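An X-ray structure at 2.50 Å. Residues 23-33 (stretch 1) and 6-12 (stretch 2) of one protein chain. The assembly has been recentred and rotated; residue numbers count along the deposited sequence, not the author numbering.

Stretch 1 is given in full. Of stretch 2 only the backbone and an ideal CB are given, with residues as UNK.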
ATOM      1  N   ASN A  23       1.640  18.191  38.536  1.00114.62           N
ATOM      2  CA  ASN A  23       2.603  17.619  37.603  1.00105.74           C
ATOM      3  C   ASN A  23       3.672  18.634  37.213  1.00 94.93           C
ATOM      4  O   ASN A  23       3.582  19.811  37.558  1.00 89.06           O
ATOM      5  CB  ASN A  23       1.884  17.108  36.347  1.00102.35           C
ATOM      6  CG  ASN A  23       2.799  16.315  35.420  1.00106.13           C
ATOM      7  OD1 ASN A  23       3.624  15.514  35.870  1.00102.57           O
ATOM      8  ND2 ASN A  23       2.648  16.530  34.117  1.00 90.82           N
ATOM      9  N   MET A  24       4.687  18.170  36.494  1.00 85.83           N
ATOM     10  CA  MET A  24       5.712  19.055  35.972  1.00 63.21           C
ATOM     11  C   MET A  24       5.251  19.687  34.668  1.00 69.54           C
ATOM     12  O   MET A  24       4.229  19.303  34.089  1.00 67.21           O
ATOM     13  CB  MET A  24       6.997  18.279  35.720  1.00 66.38           C
ATOM     14  CG  MET A  24       7.500  17.490  36.909  1.00 72.57           C
ATOM     15  SD  MET A  24       8.985  16.573  36.471  1.00 76.57           S
ATOM     16  CE  MET A  24       9.878  17.810  35.532  1.00 69.94           C
ATOM     17  N   SER A  25       6.016  20.670  34.215  1.00 55.67           N
ATOM     18  CA  SER A  25       5.821  21.235  32.894  1.00 62.12           C
ATOM     19  C   SER A  25       7.191  21.491  32.287  1.00 58.02           C
ATOM     20  O   SER A  25       8.217  21.305  32.940  1.00 58.32           O
ATOM     21  CB  SER A  25       5.017  22.531  32.968  1.00 69.31           C
ATOM     22  OG  SER A  25       5.755  23.553  33.616  1.00 67.60           O
ATOM     23  N   LEU A  26       7.199  21.936  31.044  1.00 44.80           N
ATOM     24  CA  LEU A  26       8.436  22.116  30.300  1.00 51.65           C
ATOM     25  C   LEU A  26       9.438  23.051  30.971  1.00 61.54           C
ATOM     26  O   LEU A  26      10.655  22.923  30.766  1.00 63.17           O
ATOM     27  CB  LEU A  26       8.122  22.576  28.873  1.00 59.55           C
ATOM     28  CG  LEU A  26       7.337  21.508  28.101  1.00 56.46           C
ATOM     29  CD1 LEU A  26       7.049  21.941  26.671  1.00 44.84           C
ATOM     30  CD2 LEU A  26       8.129  20.199  28.134  1.00 51.41           C
ATOM     31  N   LYS A  27       8.934  23.977  31.783  1.00 54.53           N
ATOM     32  CA  LYS A  27       9.798  24.954  32.431  1.00 54.54           C
ATOM     33  C   LYS A  27      10.591  24.310  33.561  1.00 49.81           C
ATOM     34  O   LYS A  27      11.580  24.860  34.030  1.00 52.84           O
ATOM     35  CB  LYS A  27       8.982  26.138  32.962  1.00 59.91           C
ATOM     36  CG  LYS A  27       8.267  25.870  34.280  1.00 63.80           C
ATOM     37  CD  LYS A  27       7.129  26.859  34.491  1.00 73.35           C
ATOM     38  CE  LYS A  27       6.308  26.522  35.726  1.00 73.53           C
ATOM     39  NZ  LYS A  27       4.864  26.874  35.523  1.00 83.39           N
ATOM     40  N   ASP A  28      10.156  23.137  33.994  1.00 50.41           N
ATOM     41  CA  ASP A  28      10.801  22.451  35.105  1.00 57.26           C
ATOM     42  C   ASP A  28      12.055  21.679  34.687  1.00 63.50           C
ATOM     43  O   ASP A  28      12.842  21.257  35.535  1.00 58.89           O
ATOM     44  CB  ASP A  28       9.800  21.507  35.780  1.00 63.30           C
ATOM     45  CG  ASP A  28       8.653  22.259  36.459  1.00 78.00           C
ATOM     46  OD1 ASP A  28       8.948  23.220  37.200  1.00 83.01           O
ATOM     47  OD2 ASP A  28       7.467  21.901  36.251  1.00 72.56           O
ATOM     48  N   ILE A  29      12.246  21.501  33.385  1.00 49.63           N
ATOM     49  CA  ILE A  29      13.296  20.620  32.908  1.00 45.37           C
ATOM     50  C   ILE A  29      14.370  21.356  32.138  1.00 50.56           C
ATOM     51  O   ILE A  29      15.162  20.721  31.454  1.00 53.32           O
ATOM     52  CB  ILE A  29      12.727  19.481  32.019  1.00 56.85           C
ATOM     53  CG1 ILE A  29      12.449  19.981  30.595  1.00 50.64           C
ATOM     54  CG2 ILE A  29      11.451  18.907  32.637  1.00 57.61           C
ATOM     55  CD1 ILE A  29      11.597  19.031  29.774  1.00 53.63           C
ATOM     56  N   PHE A  30      14.412  22.683  32.249  1.00 49.88           N
ATOM     57  CA  PHE A  30      15.383  23.467  31.480  1.00 49.86           C
ATOM     58  C   PHE A  30      16.821  22.976  31.611  1.00 62.34           C
ATOM     59  O   PHE A  30      17.655  23.249  30.744  1.00 71.06           O
ATOM     60  CB  PHE A  30      15.325  24.946  31.816  1.00 44.55           C
ATOM     61  CG  PHE A  30      16.457  25.736  31.220  1.00 53.54           C
ATOM     62  CD1 PHE A  30      16.339  26.296  29.959  1.00 41.39           C
ATOM     63  CD2 PHE A  30      17.648  25.914  31.923  1.00 45.00           C
ATOM     64  CE1 PHE A  30      17.379  27.031  29.410  1.00 43.79           C
ATOM     65  CE2 PHE A  30      18.695  26.647  31.381  1.00 41.52           C
ATOM     66  CZ  PHE A  30      18.562  27.208  30.123  1.00 42.05           C
ATOM     67  N   GLY A  31      17.126  22.250  32.679  1.00 45.84           N
ATOM     68  CA  GLY A  31      18.443  21.647  32.757  1.00 67.76           C
ATOM     69  C   GLY A  31      18.698  20.500  31.773  1.00 72.28           C
ATOM     70  O   GLY A  31      19.790  20.386  31.192  1.00 55.15           O
ATOM     71  N   HIS A  32      17.675  19.669  31.567  1.00 61.15           N
ATOM     72  CA  HIS A  32      17.883  18.294  31.131  1.00 51.61           C
ATOM     73  C   HIS A  32      16.981  17.836  29.996  1.00 55.61           C
ATOM     74  O   HIS A  32      16.462  16.716  30.025  1.00 57.96           O
ATOM     75  CB  HIS A  32      17.701  17.378  32.338  1.00 66.16           C
ATOM     76  CG  HIS A  32      18.377  17.881  33.570  1.00 72.82           C
ATOM     77  ND1 HIS A  32      19.121  17.090  34.391  1.00 89.81           N
ATOM     78  CD2 HIS A  32      18.407  19.087  34.149  1.00 68.18           C
ATOM     79  CE1 HIS A  32      19.583  17.790  35.403  1.00 89.43           C
ATOM     80  NE2 HIS A  32      19.167  19.010  35.280  1.00 76.48           N
ATOM     81  N   SER A  33      16.820  18.683  28.985  1.00 47.17           N
ATOM     82  CA  SER A  33      15.915  18.371  27.880  1.00 59.77           C
ATOM     83  C   SER A  33      16.385  17.170  27.034  1.00 56.21           C
ATOM     84  O   SER A  33      15.618  16.230  26.794  1.00 50.62           O
ATOM     85  CB  SER A  33      15.712  19.599  26.996  1.00 48.63           C
ATOM     86  OG  SER A  33      15.154  20.665  27.738  1.00 65.76           O
ATOM     87  N   UNK A   6      17.303  12.684  38.893  1.00 75.01           N
ATOM     88  CA  UNK A   6      16.259  13.084  39.844  1.00 66.91           C
ATOM     89  C   UNK A   6      14.969  13.599  39.203  1.00 72.41           C
ATOM     90  O   UNK A   6      13.877  13.221  39.632  1.00 75.00           O
ATOM     91  CB  UNK A   6      16.814  14.168  40.770  1.00 66.91           C
ATOM     92  N   UNK A   7      15.088  14.470  38.206  1.00 77.92           N
ATOM     93  CA  UNK A   7      13.912  14.997  37.510  1.00 66.21           C
ATOM     94  C   UNK A   7      13.097  13.894  36.841  1.00 65.82           C
ATOM     95  O   UNK A   7      11.870  13.887  36.917  1.00 66.30           O
ATOM     96  CB  UNK A   7      14.340  16.027  36.463  1.00 66.21           C
ATOM     97  N   UNK A   8      13.790  12.959  36.195  1.00 63.33           N
ATOM     98  CA  UNK A   8      13.139  11.799  35.590  1.00 73.26           C
ATOM     99  C   UNK A   8      12.399  10.962  36.627  1.00 78.22           C
ATOM    100  O   UNK A   8      11.321  10.433  36.358  1.00 76.81           O
ATOM    101  CB  UNK A   8      14.171  10.934  34.864  1.00 73.26           C
ATOM    102  N   UNK A   9      12.980  10.857  37.817  1.00 81.54           N
ATOM    103  CA  UNK A   9      12.348  10.138  38.914  1.00 80.67           C
ATOM    104  C   UNK A   9      11.158  10.912  39.465  1.00 82.09           C
ATOM    105  O   UNK A   9      10.135  10.324  39.815  1.00 85.92           O
ATOM    106  CB  UNK A   9      13.362   9.868  40.027  1.00 80.67           C
ATOM    107  N   UNK A  10      11.294  12.233  39.530  1.00 79.15           N
ATOM    108  CA  UNK A  10      10.201  13.096  39.971  1.00 86.49           C
ATOM    109  C   UNK A  10       9.050  13.060  38.970  1.00 90.34           C
ATOM    110  O   UNK A  10       7.931  13.479  39.270  1.00 93.06           O
ATOM    111  CB  UNK A  10      10.694  14.532  40.160  1.00 86.49           C
ATOM    112  N   UNK A  11       9.335  12.555  37.776  1.00 89.38           N
ATOM    113  CA  UNK A  11       8.335  12.450  36.728  1.00 81.47           C
ATOM    114  C   UNK A  11       7.526  11.165  36.876  1.00 88.98           C
ATOM    115  O   UNK A  11       6.301  11.197  36.943  1.00 93.17           O
ATOM    116  CB  UNK A  11       8.999  12.505  35.351  1.00 81.47           C
ATOM    117  N   UNK A  12       8.226  10.035  36.928  1.00101.19           N
ATOM    118  CA  UNK A  12       7.580   8.723  36.946  1.00108.14           C
ATOM    119  C   UNK A  12       6.842   8.447  38.252  1.00112.94           C
ATOM    120  O   UNK A  12       5.667   8.072  38.244  1.00120.75           O
ATOM    121  CB  UNK A  12       8.622   7.628  36.707  1.00108.14           C
TER

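Stretch 2 is helical throughout, so its positions can be judged by where each CA-to-CB bond points relative to stretch 1. The CA atoms come closest at Met-24 and position 11, 7.1 Å apart, a spacing that side chains must bridge.

Position 6 has phi/psi of -53/-46, and its CB points sideways with no atom of stretch 1 within 5.5 Å. Many residues would suit, including proline, whose ring fixes phi near this value. The deposited residue is Pro-6; its O accepts a hydrogen bond from the backbone N of position 10 (2.8 Å).

Position 7 points toward stretch 1. Its ideal CB lies 4.9 Å from Met-24 CE and 5.3 Å from His-32 CG, with the backbone of Asp-28 also ahead. These gaps leave room for a medium-sized side chain, and a methyl group and a ring face favour an apolar one; leucine, isoleucine or methionine are all plausible. The residue is Leu-7, and its two methyls diverge. CD2 lies 3.6 Å from Met-24 CE and 3.5 Å from Asp-28 O, while CD1 sits over one face of the His-32 ring, 3.9 Å from the centroid and 15° off the normal, a CH-pi contact. Its chi2 of 147° lies between wells.

Position 8 points sideways, with nothing of stretch 1 within 5.5 Å of its CB, so the visible atoms impose little choice. It is Leu-8, whose CG stays 6.6 Å from His-32 O.

Position 9 is out of reach, and polar or charged residues would be as acceptable as others. It is Glu-9, in an extended m, t conformation over chi1 and chi2.

At position 10 the CB points sideways but is 4.5 Å from Met-24 SD. A long, flexible side chain, polar or apolar, could lie alongside the thioether. Gln-10 does so: its end comes nearer, with OE1 4.0 Å from Met-24 SD, a contact without a hydrogen bond.

Position 11 also points sideways, with its CB 4.2 Å from Met-24 SD. The neighbouring thioether suits an apolar side chain, such as leucine or methionine. The residue is Leu-11 (chi1 t, chi2 p), whose CD1 packs 4.2 Å from Met-24 SD. Met-24 thus touches positions 7, 10 and 11, a spacing that matches one side of a helix.

Position 12 is out of reach, so a long charged residue is one of many options. Arg-12 CB stays 9.0 Å from Met-24 SD. No hydrogen bond links the stretches; the contact rests on packing.

Stretch 2 6-12: PLLEQLR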
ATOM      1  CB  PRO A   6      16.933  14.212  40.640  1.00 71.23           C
ATOM      2  CG  PRO A   6      18.381  13.930  40.538  1.00 69.81           C
ATOM      3  CD  PRO A   6      18.588  13.353  39.176  1.00 71.99           C
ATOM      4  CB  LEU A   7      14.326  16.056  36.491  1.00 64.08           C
ATOM      5  CG  LEU A   7      14.462  17.436  37.135  1.00 71.32           C
ATOM      6  CD1 LEU A   7      15.546  18.261  36.470  1.00 78.01           C
ATOM      7  CD2 LEU A   7      13.145  18.151  37.074  1.00 76.01           C
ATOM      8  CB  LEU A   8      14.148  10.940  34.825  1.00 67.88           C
ATOM      9  CG  LEU A   8      14.406  11.408  33.390  1.00 64.35           C
ATOM     10  CD1 LEU A   8      15.514  10.613  32.738  1.00 60.46           C
ATOM     11  CD2 LEU A   8      13.115  11.342  32.565  1.00 59.26           C
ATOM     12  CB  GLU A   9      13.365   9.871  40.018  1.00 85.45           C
ATOM     13  CG  GLU A   9      14.622   9.169  39.528  1.00 88.85           C
ATOM     14  CD  GLU A   9      15.799   9.352  40.475  1.00 97.44           C
ATOM     15  OE1 GLU A   9      15.575   9.863  41.598  1.00 93.56           O
ATOM     16  OE2 GLU A   9      16.940   8.988  40.092  1.00 88.28           O
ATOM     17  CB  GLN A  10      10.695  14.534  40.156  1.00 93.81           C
ATOM     18  CG  GLN A  10       9.652  15.489  40.727  1.00101.53           C
ATOM     19  CD  GLN A  10      10.135  16.930  40.760  1.00106.77           C
ATOM     20  OE1 GLN A  10      10.896  17.360  39.891  1.00 97.24           O
ATOM     21  NE2 GLN A  10       9.690  17.684  41.763  1.00108.66           N
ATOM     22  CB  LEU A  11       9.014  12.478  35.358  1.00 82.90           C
ATOM     23  CG  LEU A  11       8.099  12.370  34.138  1.00 81.22           C
ATOM     24  CD1 LEU A  11       7.394  13.695  33.914  1.00 69.41           C
ATOM     25  CD2 LEU A  11       8.877  11.941  32.892  1.00 65.99           C
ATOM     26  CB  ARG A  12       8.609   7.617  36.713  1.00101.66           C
ATOM     27  CG  ARG A  12       9.685   7.538  37.784  1.00108.73           C
ATOM     28  CD  ARG A  12      10.672   6.420  37.493  1.00104.50           C
ATOM     29  NE  ARG A  12      11.712   6.331  38.512  1.00114.58           N
ATOM     30  CZ  ARG A  12      12.698   5.440  38.497  1.00111.14           C
ATOM     31  NH1 ARG A  12      12.778   4.558  37.513  1.00127.72           N
ATOM     32  NH2 ARG A  12      13.601   5.434  39.468  1.00108.45           N
TER
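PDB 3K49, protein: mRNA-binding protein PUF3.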